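Local structure of lytic polysaccharide monooxygenase ([Kitasatospora] papulosa, 6NDQ) at residues T95-V100 against P152-G157; V115-Q120 against Q135-T140. The protein probably cleaves polysaccharide chains such as cellulose by copper-dependent oxidation, as other lytic polysaccharide monooxygenases of its family do. All coordinates share one frame; numbering follows the deposited sequence.

Contact 1. Residues T95-V100 against P152-G157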
loop_
_atom_site.group_PDB
_atom_site.type_symbol
_atom_site.label_atom_id
_atom_site.label_comp_id
_atom_site.label_asym_id
_atom_site.label_seq_id
_atom_site.Cartn_x
_atom_site.Cartn_y
_atom_site.Cartn_z
ATOM N N THR A 95 -2.310 -1.819 16.177
ATOM C CA THR A 95 -2.403 -0.940 17.335
ATOM C C THR A 95 -1.796 0.424 17.015
ATOM O O THR A 95 -1.157 0.609 15.979
ATOM C CB THR A 95 -1.695 -1.573 18.538
ATOM O OG1 THR A 95 -0.309 -1.770 18.223
ATOM C CG2 THR A 95 -2.320 -2.915 18.852
ATOM N N ASP A 96 -1.987 1.381 17.937
ATOM C CA ASP A 96 -1.433 2.727 17.759
ATOM C C ASP A 96 0.034 2.680 17.353
ATOM O O ASP A 96 0.478 3.441 16.476
ATOM C CB ASP A 96 -1.563 3.542 19.047
ATOM C CG ASP A 96 -2.995 3.765 19.466
ATOM O OD1 ASP A 96 -3.876 3.806 18.585
ATOM O OD2 ASP A 96 -3.234 3.900 20.684
ATOM N N ASP A 97 0.809 1.825 18.010
ATOM C CA ASP A 97 2.194 1.573 17.643
ATOM C C ASP A 97 2.257 0.289 16.826
ATOM O O ASP A 97 1.753 -0.753 17.261
ATOM C CB ASP A 97 3.068 1.495 18.892
ATOM C CG ASP A 97 3.020 2.782 19.698
ATOM O OD1 ASP A 97 2.657 3.824 19.113
ATOM O OD2 ASP A 97 3.339 2.759 20.898
ATOM N N PHE A 98 2.837 0.376 15.627
ATOM C CA PHE A 98 2.858 -0.756 14.711
ATOM C C PHE A 98 4.118 -0.681 13.868
ATOM O O PHE A 98 4.818 0.329 13.856
ATOM C CB PHE A 98 1.592 -0.803 13.839
ATOM C CG PHE A 98 1.425 0.383 12.904
ATOM C CD1 PHE A 98 0.937 1.595 13.365
ATOM C CD2 PHE A 98 1.700 0.248 11.555
ATOM C CE1 PHE A 98 0.762 2.675 12.490
ATOM C CE2 PHE A 98 1.521 1.309 10.683
ATOM C CZ PHE A 98 1.055 2.517 11.142
ATOM N N THR A 99 4.426 -1.787 13.199
ATOM C CA THR A 99 5.612 -1.902 12.367
ATOM C C THR A 99 5.187 -2.162 10.930
ATOM O O THR A 99 4.339 -3.015 10.670
ATOM C CB THR A 99 6.540 -3.024 12.873
ATOM O OG1 THR A 99 7.332 -2.530 13.956
ATOM C CG2 THR A 99 7.459 -3.517 11.770
ATOM N N VAL A 100 5.781 -1.431 9.997
ATOM C CA VAL A 100 5.545 -1.692 8.585
ATOM C C VAL A 100 6.695 -2.553 8.093
ATOM O O VAL A 100 7.866 -2.177 8.235
ATOM C CB VAL A 100 5.439 -0.392 7.779
ATOM C CG1 VAL A 100 5.409 -0.714 6.306
ATOM C CG2 VAL A 100 4.192 0.399 8.179
ATOM N N PRO A 152 9.389 1.059 12.272
ATOM C CA PRO A 152 8.555 1.227 13.467
ATOM C C PRO A 152 7.787 2.540 13.372
ATOM O O PRO A 152 8.332 3.575 12.971
ATOM C CB PRO A 152 9.572 1.229 14.615
ATOM C CG PRO A 152 10.839 1.751 13.988
ATOM C CD PRO A 152 10.821 1.309 12.534
ATOM N N VAL A 153 6.503 2.485 13.700
ATOM C CA VAL A 153 5.614 3.632 13.572
ATOM C C VAL A 153 4.915 3.841 14.904
ATOM O O VAL A 153 4.432 2.876 15.509
ATOM C CB VAL A 153 4.570 3.438 12.455
ATOM C CG1 VAL A 153 3.791 4.733 12.233
ATOM C CG2 VAL A 153 5.228 2.946 11.173
ATOM N N THR A 154 4.847 5.093 15.355
ATOM C CA THR A 154 4.134 5.439 16.578
ATOM C C THR A 154 3.075 6.471 16.229
ATOM O O THR A 154 3.368 7.451 15.538
ATOM C CB THR A 154 5.103 5.957 17.666
ATOM O OG1 THR A 154 5.633 7.230 17.292
ATOM C CG2 THR A 154 6.270 5.003 17.828
ATOM N N THR A 155 1.833 6.210 16.629
ATOM C CA THR A 155 0.735 7.146 16.439
ATOM C C THR A 155 -0.101 7.216 17.716
ATOM O O THR A 155 0.040 6.409 18.638
ATOM C CB THR A 155 -0.175 6.756 15.255
ATOM O OG1 THR A 155 -0.957 5.606 15.603
ATOM C CG2 THR A 155 0.628 6.469 13.990
ATOM N N SER A 156 -0.989 8.197 17.751
ATOM C CA SER A 156 -1.924 8.346 18.857
ATOM C C SER A 156 -3.209 8.957 18.328
ATOM O O SER A 156 -3.193 9.702 17.351
ATOM C CB SER A 156 -1.348 9.230 19.969
ATOM O OG SER A 156 -1.216 10.568 19.517
ATOM N N GLY A 157 -4.319 8.643 18.992
ATOM C CA GLY A 157 -5.607 9.213 18.648
ATOM C C GLY A 157 -6.265 8.664 17.399
ATOM O O GLY A 157 -7.225 9.272 16.911
#

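Contact 2. Residues V115-Q120 against Q135-T140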
loop_
_atom_site.group_PDB
_atom_site.type_symbol
_atom_site.label_atom_id
_atom_site.label_comp_id
_atom_site.label_asym_id
_atom_site.label_seq_id
_atom_site.Cartn_x
_atom_site.Cartn_y
_atom_site.Cartn_z
ATOM N N VAL A 115 6.140 6.951 5.764
ATOM C CA VAL A 115 4.869 6.308 6.078
ATOM C C VAL A 115 3.875 7.404 6.421
ATOM O O VAL A 115 4.125 8.217 7.322
ATOM C CB VAL A 115 4.990 5.297 7.223
ATOM C CG1 VAL A 115 3.612 4.665 7.503
ATOM C CG2 VAL A 115 6.008 4.231 6.862
ATOM N N TYR A 116 2.761 7.432 5.694
ATOM C CA TYR A 116 1.632 8.317 5.948
ATOM C C TYR A 116 0.457 7.478 6.426
ATOM O O TYR A 116 0.369 6.287 6.113
ATOM C CB TYR A 116 1.206 9.071 4.684
ATOM C CG TYR A 116 2.240 9.975 4.063
ATOM C CD1 TYR A 116 3.196 9.470 3.201
ATOM C CD2 TYR A 116 2.224 11.333 4.325
ATOM C CE1 TYR A 116 4.152 10.306 2.612
ATOM C CE2 TYR A 116 3.155 12.181 3.738
ATOM C CZ TYR A 116 4.118 11.655 2.894
ATOM O OH TYR A 116 5.044 12.504 2.322
ATOM N N VAL A 117 -0.463 8.105 7.163
ATOM C CA VAL A 117 -1.738 7.460 7.463
ATOM C C VAL A 117 -2.873 8.445 7.207
ATOM O O VAL A 117 -2.705 9.655 7.384
ATOM C CB VAL A 117 -1.775 6.938 8.905
ATOM C CG1 VAL A 117 -1.887 8.093 9.901
ATOM C CG2 VAL A 117 -2.953 5.976 9.071
ATOM N N THR A 118 -4.029 7.920 6.758
ATOM C CA THR A 118 -5.212 8.763 6.577
ATOM C C THR A 118 -5.650 9.389 7.905
ATOM O O THR A 118 -5.669 8.735 8.953
ATOM C CB THR A 118 -6.390 7.977 5.944
ATOM O OG1 THR A 118 -6.771 6.840 6.751
ATOM C CG2 THR A 118 -6.065 7.508 4.548
ATOM N N ARG A 119 -5.998 10.676 7.867
ATOM C CA ARG A 119 -6.384 11.356 9.099
ATOM C C ARG A 119 -7.709 10.812 9.625
ATOM O O ARG A 119 -8.566 10.357 8.857
ATOM C CB ARG A 119 -6.487 12.868 8.880
ATOM C CG ARG A 119 -7.461 13.302 7.795
ATOM C CD ARG A 119 -7.313 14.818 7.518
ATOM N NE ARG A 119 -8.181 15.277 6.436
ATOM C CZ ARG A 119 -8.111 16.487 5.882
ATOM N NH1 ARG A 119 -7.212 17.368 6.306
ATOM N NH2 ARG A 119 -8.946 16.820 4.903
ATOM N N GLN A 120 -7.866 10.855 10.953
ATOM C CA GLN A 120 -9.153 10.534 11.558
ATOM C C GLN A 120 -10.231 11.429 10.947
ATOM O O GLN A 120 -10.012 12.626 10.716
ATOM C CB GLN A 120 -9.079 10.698 13.084
ATOM C CG GLN A 120 -10.166 9.961 13.874
ATOM C CD GLN A 120 -9.996 8.447 13.849
ATOM O OE1 GLN A 120 -8.889 7.934 13.677
ATOM N NE2 GLN A 120 -11.102 7.725 14.013
ATOM N N GLN A 135 -1.437 12.151 6.672
ATOM C CA GLN A 135 -0.575 12.745 7.685
ATOM C C GLN A 135 0.679 11.890 7.756
ATOM O O GLN A 135 0.583 10.666 7.878
ATOM C CB GLN A 135 -1.252 12.776 9.065
ATOM C CG GLN A 135 -2.474 13.683 9.135
ATOM C CD GLN A 135 -3.180 13.644 10.491
ATOM O OE1 GLN A 135 -3.586 12.578 10.977
ATOM N NE2 GLN A 135 -3.341 14.818 11.101
ATOM N N LEU A 136 1.848 12.520 7.664
ATOM C CA LEU A 136 3.104 11.777 7.745
ATOM C C LEU A 136 3.339 11.323 9.177
ATOM O O LEU A 136 3.345 12.150 10.093
ATOM C CB LEU A 136 4.265 12.647 7.263
ATOM C CG LEU A 136 5.713 12.123 7.343
ATOM C CD1 LEU A 136 6.036 11.164 6.238
ATOM C CD2 LEU A 136 6.755 13.267 7.365
ATOM N N VAL A 137 3.512 10.016 9.385
ATOM C CA VAL A 137 3.703 9.505 10.736
ATOM C C VAL A 137 5.062 8.849 10.957
ATOM O O VAL A 137 5.507 8.774 12.114
ATOM C CB VAL A 137 2.566 8.543 11.162
ATOM C CG1 VAL A 137 1.246 9.308 11.382
ATOM C CG2 VAL A 137 2.402 7.401 10.183
ATOM N N ALA A 138 5.764 8.393 9.919
ATOM C CA ALA A 138 7.125 7.901 10.097
ATOM C C ALA A 138 7.958 8.353 8.905
ATOM O O ALA A 138 7.445 8.447 7.787
ATOM C CB ALA A 138 7.163 6.369 10.234
ATOM N N GLU A 139 9.230 8.675 9.155
ATOM C CA GLU A 139 10.153 8.941 8.058
ATOM C C GLU A 139 11.540 8.495 8.490
ATOM O O GLU A 139 11.988 8.837 9.587
ATOM C CB GLU A 139 10.183 10.417 7.662
ATOM C CG GLU A 139 10.972 10.604 6.390
ATOM C CD GLU A 139 10.856 11.996 5.802
ATOM O OE1 GLU A 139 10.138 12.841 6.380
ATOM O OE2 GLU A 139 11.523 12.250 4.769
ATOM N N THR A 140 12.218 7.748 7.632
ATOM C CA THR A 140 13.460 7.105 8.023
ATOM C C THR A 140 14.619 7.627 7.199
ATOM O O THR A 140 14.450 8.310 6.188
ATOM C CB THR A 140 13.409 5.586 7.851
ATOM O OG1 THR A 140 13.493 5.261 6.462
ATOM C CG2 THR A 140 12.125 4.990 8.473
HETATM O O HOH W 1 -5.897 12.370 12.442
#

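Contact 1. Residues T95-V100 against P152-G157
Phe98 and Val153 hold the two strands together both by backbone and by side chain, as a hydrogen-bonded antiparallel pair in the three-stranded sheet of the immunoglobulin-like beta-sandwich of this monooxygenase family. The backbone pairing is reciprocal: Phe98 N gives to Val153 O at 3.0 Å, and Val153 N returns a bond to Phe98 O at 2.7 Å. The two side chains then run side by side on the inner face of the sheet. Phe98 has CG between its own backbone N and carbonyl carbon (chi1 64°), which swings the ring over toward the neighbouring strand and lays one face on the isopropyl group of Val153. Val153 CB sits 3.9 Å from the centroid of the Phe98 ring, 13° off its normal, a CH-pi contact, while Val153 CG1 reaches the CE1 and CZ rim of that ring. The other branch of the valine, CG2, meets Val100 CG2 at 4.1 Å. Val164 of strand 160-170 also touches the Phe98 side chain, so the ring bridges to the opposing sheet; an alanine in place of Phe98 would probably open a gap between the sheets and leave Val153 without the ring face it packs on. Beyond the regular pairing, Asp97 lies on the outer face and brings OD1 to 3.3 Å from Thr154 CA. Thr155 finishes the contact. Its OG1, also set between backbone N and carbonyl carbon (chi1 72°), donates to Asp96 O at 2.7 Å, lying in the plane of that carbonyl and directed at one of its lone pairs, while the weak bond from Thr155 N reaches that same oxygen. This rotation also carries Thr155 CG2 to the edge of the Phe98 ring, 4.1 Å from CE1.

Contact 2. Residues V115-Q120 against Q135-T140
Tyr116 has CG anti to its carbonyl carbon (chi1 -61°) and Leu136 has CG anti to its backbone N (chi1 176°), and the two side chains meet across the strands with the leucine over the ring. Leu136 CD1 lies 4.0 Å from the centroid of the Tyr116 ring, a CH-pi contact over the face, while Leu136 CB approaches CE2 of that ring. The phenol OH is hydrogen-bonded to Gln114 OE1 on its own strand. On the reverse face Val115 CB packs on Ala138 CB; Val137 CG1 reaches Val117 CG1 at 3.7 Å. Here strand 134-139 carries a classic beta bulge: Val137 and Ala138 both sit opposite Val115, whose carbonyl oxygen takes two bonds, from Val137 N at 2.8 Å and from Ala138 N at 3.1 Å. Val137 CG2 comes within 3.4 Å of that same Val115 O. Further along strand 110-118, Val117 and Gln135 form a hydrogen-bonded antiparallel pair. The Gln135 side chain, extended beyond CG, runs alongside Arg119 CB, and its OE1 accepts from a water at 2.7 Å, which in turn accepts from Gln120 N.

Contact 1 joins strands 97-104 and 148-154 in the three-stranded sheet; contact 2 joins strands 110-118 and 134-139 in the mixed sheet that faces it. Along the chain the order is 95-100, 115-120, 135-140, 152-157, with contact 2 falling between the two halves of contact 1. Their centres are about 10 Å apart, and they touch through side chains: Val153 CG1 lies 3.6 Å from Val137 CG2, Val153 CG2 packs on Ala138 CB, and Thr155 CG2 on Val137 CG1. The bulged part of strand 134-139 therefore supplies apolar groups to the interface between the sheets, and the two contacts together contribute to the apolar core on one side of the sandwich.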